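Local coordinates for regulatory protein, TetR family (Rhodobacter sphaeroides 2.4.1, PDB 3BRU) that represses transcription of its own operon as a TetR-family DNA-binding regulator, probably by binding two operator sequences in the promoter, at the interface of chains A and B. Residues are numbered along the deposited sequence; one frame, centred on the assembly and turned at random. Chains: chain A/B, Regulatory protein, TetR family.

Contact 1 and contact 2 belong to one two-fold symmetric interface between copies of the same protein. The centres of their C-alpha atoms lie about 20 Å apart. Helix 178-199 of chain A serves both, with its C-terminal end in contact 1 and its N-terminal half in contact 2. A:Arg195 in contact 1 and B:Arg195 in contact 2 are the same residue of the two copies. Contact 1, mainly apolar, meets helices 143-168 and 129-135 of chain B. Contact 2, more polar, meets helix 203-212 and the C-terminal end of helix 178-199 of chain B. TetR-family regulators typically pair through their C-terminal domains, so both probably belong to the repressor dimer.

Contact 1: the interface of chains A and B. Residues chain A 194-195, 198-199; chain B 134, 148-149, 152.
The guanidinium of A:Arg195 has B:Leu152 on one face, where B:Leu152 CB stands 4.2 Å over the guanidinium plane of A:Arg195, nearer its margin than its centre. At its edge, and in its plane, lies the carboxylate oxygen OE2 of A:Glu199. That oxygen accepts two bonds from the side of the guanidinium. A:Arg195 NE donates to A:Glu199 OE2 at 2.8 Å and 156° at the hydrogen, nearly along the C-O axis of the acceptor. A:Arg195 NH2 donates a second, more bent bond, on the syn side of the same oxygen. This salt bridge lies within one helix and probably helps to hold the guanidinium against B:Leu152.

The arginine chain folds at its second and third torsions, which lays its methylene CD on the leucine. A:Arg195 CD is 3.8 Å from B:Leu152 CD1, and the two side chains lie alongside and point opposite ways. With an alanine here, B:Leu152 would probably lose this cover and the A:Glu199 carboxylate would be freer to turn.

A:Leu198 fills the middle of the patch. Its CG lies anti to the backbone N (chi1 174°), which carries its methyls out to B:Leu152 and B:Leu148. It meets B:Leu152 tip to tip, with A:Leu198 CD2 3.8 Å from B:Leu152 CD1. It runs antiparallel along B:Ile149, touching CG1 through CG and CD2. Its other methyl, CD1, reaches CD1 of B:Leu148. The delta-methyl of B:Ile149 crosses the aliphatic part of A:Glu199, and B:Ile149 CD1 is 3.8 Å from A:Glu199 CG. One glutamate therefore offers its methylene to the partner and its carboxylate to its own helix.

This helix-packing patch probably helps to hold two copies of the repressor together as a dimer. It joins the C-terminal end of helix 178-199 of chain A to helices 143-168 and 129-135 of chain B. At the latter, a water links two backbone carbonyls, 2.9 Å from A:Leu194 O and 2.8 Å from B:Gly134 O.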
ATOM      1  N   LEU A 194      -1.188   1.627  -5.144  1.00 18.40           N
ATOM      2  CA  LEU A 194      -2.188   0.737  -4.613  1.00 17.35           C
ATOM      3  C   LEU A 194      -3.576   1.118  -5.101  1.00 18.38           C
ATOM      4  O   LEU A 194      -4.321   0.255  -5.625  1.00 18.10           O
ATOM      5  CB  LEU A 194      -2.134   0.745  -3.082  1.00 16.68           C
ATOM      6  CG  LEU A 194      -3.008  -0.227  -2.294  1.00 16.41           C
ATOM      7  CD1 LEU A 194      -2.406  -0.472  -0.827  1.00 19.38           C
ATOM      8  CD2 LEU A 194      -4.523   0.146  -2.244  1.00 13.11           C
ATOM      9  N   ARG A 195      -3.898   2.409  -4.935  1.00 18.92           N
ATOM     10  CA  ARG A 195      -5.207   2.982  -5.234  1.00 19.60           C
ATOM     11  C   ARG A 195      -5.513   3.085  -6.727  1.00 19.69           C
ATOM     12  O   ARG A 195      -6.667   2.909  -7.127  1.00 20.23           O
ATOM     13  CB  ARG A 195      -5.367   4.341  -4.542  1.00 20.10           C
ATOM     14  CG  ARG A 195      -5.650   4.256  -3.017  1.00 21.16           C
ATOM     15  CD  ARG A 195      -7.045   3.730  -2.691  1.00 24.07           C
ATOM     16  NE  ARG A 195      -8.086   4.677  -3.075  1.00 25.28           N
ATOM     17  CZ  ARG A 195      -8.501   5.699  -2.333  1.00 26.30           C
ATOM     18  NH1 ARG A 195      -7.965   5.926  -1.127  1.00 24.77           N
ATOM     19  NH2 ARG A 195      -9.444   6.508  -2.818  1.00 24.08           N
ATOM     20  N   LEU A 198      -6.335  -0.630  -7.665  1.00 20.01           N
ATOM     21  CA  LEU A 198      -7.698  -0.829  -7.202  1.00 20.04           C
ATOM     22  C   LEU A 198      -8.793  -0.115  -8.051  1.00 21.51           C
ATOM     23  O   LEU A 198      -9.811  -0.713  -8.385  1.00 21.96           O
ATOM     24  CB  LEU A 198      -7.817  -0.416  -5.721  1.00 18.63           C
ATOM     25  CG  LEU A 198      -9.224  -0.435  -5.145  1.00 17.00           C
ATOM     26  CD1 LEU A 198      -9.758  -1.840  -5.110  1.00 16.38           C
ATOM     27  CD2 LEU A 198      -9.274   0.132  -3.761  1.00 18.46           C
ATOM     28  N   GLU A 199      -8.613   1.166  -8.354  1.00 22.65           N
ATOM     29  CA  GLU A 199      -9.629   1.919  -9.095  1.00 24.50           C
ATOM     30  C   GLU A 199      -9.533   1.774 -10.617  1.00 23.74           C
ATOM     31  O   GLU A 199     -10.458   2.164 -11.335  1.00 22.93           O
ATOM     32  CB  GLU A 199      -9.609   3.403  -8.689  1.00 24.65           C
ATOM     33  CG  GLU A 199     -10.112   3.585  -7.254  1.00 27.56           C
ATOM     34  CD  GLU A 199      -9.918   4.981  -6.677  1.00 28.32           C
ATOM     35  OE1 GLU A 199     -10.209   5.984  -7.397  1.00 32.24           O
ATOM     36  OE2 GLU A 199      -9.465   5.056  -5.486  1.00 32.36           O
TER
ATOM     37  N   GLY B 134      -7.146  -4.291  -0.860  1.00 21.71           N
ATOM     38  CA  GLY B 134      -6.909  -3.365  -1.953  1.00 22.44           C
ATOM     39  C   GLY B 134      -5.675  -3.708  -2.785  1.00 22.54           C
ATOM     40  O   GLY B 134      -5.751  -3.692  -3.997  1.00 21.70           O
ATOM     41  N   LEU B 148     -14.688  -2.402  -1.532  1.00 21.25           N
ATOM     42  CA  LEU B 148     -13.484  -1.814  -0.933  1.00 21.76           C
ATOM     43  C   LEU B 148     -13.448  -0.299  -1.203  1.00 22.32           C
ATOM     44  O   LEU B 148     -13.135   0.499  -0.305  1.00 21.91           O
ATOM     45  CB  LEU B 148     -12.192  -2.479  -1.464  1.00 21.62           C
ATOM     46  CG  LEU B 148     -11.892  -3.944  -1.138  1.00 21.00           C
ATOM     47  CD1 LEU B 148     -10.697  -4.415  -1.967  1.00 20.84           C
ATOM     48  CD2 LEU B 148     -11.655  -4.116   0.357  1.00 18.32           C
ATOM     49  N   ILE B 149     -13.781   0.085  -2.439  1.00 22.27           N
ATOM     50  CA  ILE B 149     -13.833   1.488  -2.812  1.00 22.67           C
ATOM     51  C   ILE B 149     -14.890   2.233  -2.005  1.00 23.19           C
ATOM     52  O   ILE B 149     -14.654   3.395  -1.614  1.00 24.24           O
ATOM     53  CB  ILE B 149     -14.066   1.705  -4.336  1.00 23.04           C
ATOM     54  CG1 ILE B 149     -12.966   1.013  -5.162  1.00 22.64           C
ATOM     55  CG2 ILE B 149     -14.109   3.214  -4.677  1.00 23.95           C
ATOM     56  CD1 ILE B 149     -13.083   1.216  -6.670  1.00 21.73           C
ATOM     57  N   LEU B 152     -13.348   2.991   1.518  1.00 23.76           N
ATOM     58  CA  LEU B 152     -12.390   4.120   1.377  1.00 24.42           C
ATOM     59  C   LEU B 152     -13.038   5.492   1.178  1.00 24.40           C
ATOM     60  O   LEU B 152     -12.600   6.465   1.777  1.00 25.95           O
ATOM     61  CB  LEU B 152     -11.383   3.868   0.258  1.00 23.09           C
ATOM     62  CG  LEU B 152     -10.413   2.767   0.683  1.00 24.22           C
ATOM     63  CD1 LEU B 152      -9.695   2.114  -0.535  1.00 23.29           C
ATOM     64  CD2 LEU B 152      -9.410   3.183   1.768  1.00 22.56           C
TER
HETATM   65  O   HOH W   1      -4.259  -2.586  -6.048  1.00 40.45           O

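Contact 2: the interface of chains A and B. Residues chain A 180, 183, 187; chain B 195, 204, 207-208, 211.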
ATOM      1  N   ALA A 180      13.355  13.145   5.254  1.00 23.46           N
ATOM      2  CA  ALA A 180      11.967  12.983   5.733  1.00 22.96           C
ATOM      3  C   ALA A 180      10.972  13.133   4.585  1.00 22.07           C
ATOM      4  O   ALA A 180      10.005  12.371   4.430  1.00 21.74           O
ATOM      5  CB  ALA A 180      11.650  14.002   6.874  1.00 21.59           C
ATOM      6  N   GLU A 183      11.180  10.068   2.339  1.00 21.98           N
ATOM      7  CA  GLU A 183      10.488   8.970   2.920  1.00 22.15           C
ATOM      8  C   GLU A 183       8.991   9.190   2.775  1.00 21.04           C
ATOM      9  O   GLU A 183       8.269   8.263   2.405  1.00 21.30           O
ATOM     10  CB  GLU A 183      10.871   8.756   4.390  1.00 22.37           C
ATOM     11  CG  GLU A 183      10.212   7.485   4.940  1.00 24.15           C
ATOM     12  CD  GLU A 183      10.511   7.209   6.397  1.00 25.90           C
ATOM     13  OE1 GLU A 183      11.072   8.106   7.073  1.00 32.76           O
ATOM     14  OE2 GLU A 183      10.164   6.103   6.875  1.00 27.89           O
ATOM     15  N   ILE A 187       6.415   6.566   0.819  1.00 19.58           N
ATOM     16  CA  ILE A 187       5.218   6.104   1.556  1.00 19.05           C
ATOM     17  C   ILE A 187       3.947   6.448   0.734  1.00 19.29           C
ATOM     18  O   ILE A 187       3.112   5.592   0.469  1.00 19.46           O
ATOM     19  CB  ILE A 187       5.079   6.762   2.978  1.00 19.31           C
ATOM     20  CG1 ILE A 187       6.136   6.264   3.980  1.00 19.13           C
ATOM     21  CG2 ILE A 187       3.628   6.627   3.505  1.00 17.33           C
ATOM     22  CD1 ILE A 187       6.182   7.073   5.292  1.00 16.83           C
TER
ATOM     23  N   ARG B 195       4.027   0.206   5.305  1.00 16.77           N
ATOM     24  CA  ARG B 195       5.415   0.304   5.679  1.00 16.19           C
ATOM     25  C   ARG B 195       5.633  -0.083   7.139  1.00 17.05           C
ATOM     26  O   ARG B 195       6.622  -0.752   7.436  1.00 18.08           O
ATOM     27  CB  ARG B 195       5.975   1.708   5.409  1.00 15.34           C
ATOM     28  CG  ARG B 195       6.054   2.106   3.948  1.00 16.44           C
ATOM     29  CD  ARG B 195       7.093   1.303   3.227  1.00 17.02           C
ATOM     30  NE  ARG B 195       8.398   1.643   3.782  1.00 19.70           N
ATOM     31  CZ  ARG B 195       9.171   2.623   3.323  1.00 22.33           C
ATOM     32  NH1 ARG B 195       8.810   3.366   2.256  1.00 17.38           N
ATOM     33  NH2 ARG B 195      10.327   2.856   3.943  1.00 22.62           N
ATOM     34  N   PRO B 204       7.401   4.541  10.229  1.00 24.76           N
ATOM     35  CA  PRO B 204       6.684   5.071   9.053  1.00 24.99           C
ATOM     36  C   PRO B 204       5.394   5.863   9.336  1.00 24.56           C
ATOM     37  O   PRO B 204       5.093   6.807   8.613  1.00 25.12           O
ATOM     38  CB  PRO B 204       6.392   3.813   8.211  1.00 25.70           C
ATOM     39  CG  PRO B 204       7.383   2.779   8.710  1.00 24.40           C
ATOM     40  CD  PRO B 204       7.578   3.075  10.159  1.00 24.33           C
ATOM     41  N   SER B 207       6.729   9.400  10.213  1.00 24.85           N
ATOM     42  CA  SER B 207       7.200  10.127   9.041  1.00 25.94           C
ATOM     43  C   SER B 207       6.019  10.680   8.291  1.00 25.12           C
ATOM     44  O   SER B 207       5.992  11.857   8.007  1.00 24.96           O
ATOM     45  CB  SER B 207       7.975   9.247   8.056  1.00 26.68           C
ATOM     46  OG  SER B 207       8.856   8.379   8.731  1.00 30.98           O
ATOM     47  N   PHE B 208       5.062   9.820   7.952  1.00 24.50           N
ATOM     48  CA  PHE B 208       3.873  10.272   7.226  1.00 24.06           C
ATOM     49  C   PHE B 208       3.192  11.439   7.927  1.00 24.16           C
ATOM     50  O   PHE B 208       2.983  12.487   7.313  1.00 25.79           O
ATOM     51  CB  PHE B 208       2.825   9.179   7.032  1.00 22.70           C
ATOM     52  CG  PHE B 208       1.505   9.722   6.511  1.00 22.37           C
ATOM     53  CD1 PHE B 208       1.398  10.206   5.196  1.00 20.72           C
ATOM     54  CD2 PHE B 208       0.378   9.774   7.332  1.00 21.02           C
ATOM     55  CE1 PHE B 208       0.184  10.732   4.711  1.00 20.13           C
ATOM     56  CE2 PHE B 208      -0.831  10.271   6.867  1.00 18.55           C
ATOM     57  CZ  PHE B 208      -0.929  10.756   5.543  1.00 21.16           C
ATOM     58  N   THR B 211       5.212  14.901   8.197  1.00 23.32           N
ATOM     59  CA  THR B 211       5.271  15.627   6.922  1.00 23.10           C
ATOM     60  C   THR B 211       3.886  16.089   6.427  1.00 22.26           C
ATOM     61  O   THR B 211       3.741  17.219   5.981  1.00 21.65           O
ATOM     62  CB  THR B 211       5.984  14.780   5.865  1.00 22.92           C
ATOM     63  OG1 THR B 211       7.369  14.692   6.217  1.00 26.26           O
ATOM     64  CG2 THR B 211       5.890  15.387   4.498  1.00 23.41           C
TER
HETATM   65  O   HOH W   2       8.566  12.273   6.765  1.00 52.35           O
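A:Glu183 and B:Ser207 are joined by a direct hydrogen bond. The hydroxyl OG of B:Ser207 donates to the carboxylate oxygen OE1 of A:Glu183 at 2.8 Å. The donor sits well above the carboxylate plane, 63° out of it. A:Glu183 reaches across as an extended chain, with CG anti to the backbone N (chi1 -174°). The guanidinium of B:Arg195 is also near this carboxylate, with B:Arg195 NH2 4.4 Å from A:Glu183 OE2. That is too far for a salt bridge, but the positive charge may help to stabilise the carboxylate.

Water gives a second polar link. The water lies 2.7 Å from A:Ala180 O. On the other side, the water is 2.9 Å from B:Ser207 O. The hydroxyl B:Thr211 OG1 is 2.8 Å from the same water. It thus ties one backbone carbonyl of chain A to a carbonyl and a side chain of chain B.

Van der Waals packing centres on A:Ile187. Its delta-methyl A:Ile187 CD1 lies 3.5 Å from the carbonyl oxygen B:Pro204 O. A:Ile187 CD1 is also 3.9 Å from B:Ser207 CB. A:Ile187 lies aslant against B:Arg195, where CG1 faces the arginine methylene CG.

This helix-packing patch between two copies of the repressor probably helps to hold the dimer together. In the fold, A:Ala180, A:Glu183 and A:Ile187 line one side of helix 178-199. They face the short helix 203-212 of chain B and the end of that chain's own helix 178-199.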